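Local coordinates for protein bacterioferritin (Rhodobacter capsulatus, PDB 1JGC) that stores iron in a hollow 24-subunit, heme b-containing shell, probably oxidising iron(II) with dioxygen at a ferroxidase centre before mineral forms inside, at residues A[12-17]-A[56-61]. Sequence-based numbering, arbitrary orientation.
Sequences NAALRS and DKIIAR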
loop_
_atom_site.group_PDB
_atom_site.type_symbol
_atom_site.label_atom_id
_atom_site.label_comp_id
_atom_site.label_asym_id
_atom_site.label_seq_id
_atom_site.Cartn_x
_atom_site.Cartn_y
_atom_site.Cartn_z
ATOM N N ASN A 12 34.210 -22.816 -38.034
ATOM C CA ASN A 12 34.585 -23.953 -37.206
ATOM C C ASN A 12 35.935 -23.725 -36.530
ATOM O O ASN A 12 36.192 -24.242 -35.448
ATOM C CB ASN A 12 34.630 -25.231 -38.035
ATOM C CG ASN A 12 33.390 -26.068 -37.865
ATOM O OD1 ASN A 12 32.983 -26.375 -36.741
ATOM N ND2 ASN A 12 32.778 -26.451 -38.977
ATOM N N ALA A 13 36.805 -22.953 -37.167
ATOM C CA ALA A 13 38.100 -22.683 -36.566
ATOM C C ALA A 13 37.882 -21.692 -35.424
ATOM O O ALA A 13 38.462 -21.826 -34.349
ATOM C CB ALA A 13 39.070 -22.113 -37.603
ATOM N N ALA A 14 37.034 -20.699 -35.665
ATOM C CA ALA A 14 36.732 -19.714 -34.643
ATOM C C ALA A 14 36.075 -20.421 -33.450
ATOM O O ALA A 14 36.344 -20.094 -32.295
ATOM C CB ALA A 14 35.811 -18.655 -35.206
ATOM N N LEU A 15 35.222 -21.398 -33.741
ATOM C CA LEU A 15 34.542 -22.160 -32.702
ATOM C C LEU A 15 35.562 -22.883 -31.832
ATOM O O LEU A 15 35.487 -22.853 -30.601
ATOM C CB LEU A 15 33.587 -23.175 -33.330
ATOM C CG LEU A 15 32.987 -24.205 -32.374
ATOM C CD1 LEU A 15 32.249 -23.518 -31.229
ATOM C CD2 LEU A 15 32.050 -25.108 -33.150
ATOM N N ARG A 16 36.518 -23.533 -32.482
ATOM C CA ARG A 16 37.551 -24.254 -31.761
ATOM C C ARG A 16 38.342 -23.282 -30.903
ATOM O O ARG A 16 38.731 -23.594 -29.787
ATOM C CB ARG A 16 38.498 -24.974 -32.725
ATOM C CG ARG A 16 39.754 -25.461 -32.032
ATOM C CD ARG A 16 40.654 -26.235 -32.954
ATOM N NE ARG A 16 40.053 -27.511 -33.319
ATOM C CZ ARG A 16 39.751 -27.852 -34.573
ATOM N NH1 ARG A 16 40.007 -26.996 -35.569
ATOM N NH2 ARG A 16 39.193 -29.037 -34.838
ATOM N N SER A 17 38.585 -22.097 -31.435
ATOM C CA SER A 17 39.318 -21.087 -30.704
ATOM C C SER A 17 38.525 -20.710 -29.445
ATOM O O SER A 17 39.093 -20.589 -28.355
ATOM C CB SER A 17 39.520 -19.869 -31.600
ATOM O OG SER A 17 40.262 -18.857 -30.947
ATOM N N ASP A 56 28.112 -20.438 -28.851
ATOM C CA ASP A 56 26.740 -20.773 -29.203
ATOM C C ASP A 56 26.307 -20.024 -30.464
ATOM O O ASP A 56 25.745 -20.609 -31.394
ATOM C CB ASP A 56 25.805 -20.439 -28.041
ATOM C CG ASP A 56 24.362 -20.706 -28.375
ATOM O OD1 ASP A 56 24.070 -21.809 -28.879
ATOM O OD2 ASP A 56 23.520 -19.817 -28.135
ATOM N N LYS A 57 26.579 -18.730 -30.487
ATOM C CA LYS A 57 26.240 -17.883 -31.619
ATOM C C LYS A 57 26.860 -18.439 -32.921
ATOM O O LYS A 57 26.202 -18.501 -33.967
ATOM C CB LYS A 57 26.746 -16.471 -31.326
ATOM C CG LYS A 57 26.489 -15.447 -32.393
ATOM C CD LYS A 57 27.202 -14.120 -32.063
ATOM C CE LYS A 57 26.707 -13.530 -30.742
ATOM N NZ LYS A 57 27.365 -12.220 -30.388
ATOM N N ILE A 58 28.118 -18.863 -32.845
ATOM C CA ILE A 58 28.835 -19.404 -34.002
ATOM C C ILE A 58 28.316 -20.762 -34.468
ATOM O O ILE A 58 28.263 -21.044 -35.667
ATOM C CB ILE A 58 30.348 -19.495 -33.697
ATOM C CG1 ILE A 58 30.933 -18.088 -33.689
ATOM C CG2 ILE A 58 31.060 -20.378 -34.716
ATOM C CD1 ILE A 58 32.371 -18.049 -33.357
ATOM N N ILE A 59 27.937 -21.608 -33.520
ATOM C CA ILE A 59 27.406 -22.913 -33.863
ATOM C C ILE A 59 26.095 -22.722 -34.620
ATOM O O ILE A 59 25.814 -23.435 -35.579
ATOM C CB ILE A 59 27.153 -23.756 -32.598
ATOM C CG1 ILE A 59 28.489 -24.110 -31.945
ATOM C CG2 ILE A 59 26.362 -25.013 -32.949
ATOM C CD1 ILE A 59 28.359 -24.792 -30.605
ATOM N N ALA A 60 25.295 -21.752 -34.191
ATOM C CA ALA A 60 24.016 -21.489 -34.845
ATOM C C ALA A 60 24.211 -21.009 -36.281
ATOM O O ALA A 60 23.484 -21.407 -37.188
ATOM C CB ALA A 60 23.214 -20.458 -34.052
ATOM N N ARG A 61 25.205 -20.158 -36.487
ATOM C CA ARG A 61 25.466 -19.644 -37.819
ATOM C C ARG A 61 25.933 -20.775 -38.722
ATOM O O ARG A 61 25.589 -20.820 -39.902
ATOM C CB ARG A 61 26.527 -18.552 -37.765
ATOM C CG ARG A 61 26.863 -17.947 -39.107
ATOM C CD ARG A 61 25.670 -17.255 -39.734
ATOM N NE ARG A 61 26.029 -16.658 -41.017
ATOM C CZ ARG A 61 25.165 -16.080 -41.842
ATOM N NH1 ARG A 61 23.878 -16.014 -41.521
ATOM N NH2 ARG A 61 25.586 -15.584 -42.999
#
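L15 and I58 face each other across the two helix segments: their CA atoms, 6.5 Å apart, are the nearest pair, and both side chains leave the backbone toward the opposite helix. The segment axes approach to 9.6 Å at 159°, a nearly antiparallel pairing. No hydrogen bond links 12-17 to 56-61, and the closest approach of each touching pair is between aliphatic carbons.

I58 sends its two branches to successive residues of the facing helix. Its CG2 lies 4.0 Å from CB of L15, against the base of that side chain. CG1 lies beside the backbone N (chi1 -72°), and the extended chain beyond it takes CD1 to 4.0 Å from CB of A14. The second apolar cluster pairs the forked end of L15 with I59. With CG anti to the backbone N (chi1 170°), both L15 methyls reach the ethyl branch of I59: CD1 and CD2 each stand 3.9 Å from I59 CG1, and CD1 is also 4.1 Å from I59 CD1. L15 thus meets I58 through CB and I59 through its methyls. The four touching residues are buried, and the segments together bury 186 Å² against each other.

The contact joins helices 5-34 and 38-64 of the four-helix bundle of the ferritin fold, close to the residues E18 and H54 assigned to the diiron site, which is metal-free in this crystal structure. The side chain of I59 is about 5 Å from the bound heme, nearest atom to nearest atom, and it also packs on R30 of a second subunit and, with L15, on L71 of a loop. Toward the bundle interior, A14 meets Y101 of helix 83-111 and F120 of helix 114-144, while I58 rests on L123 of helix 114-144.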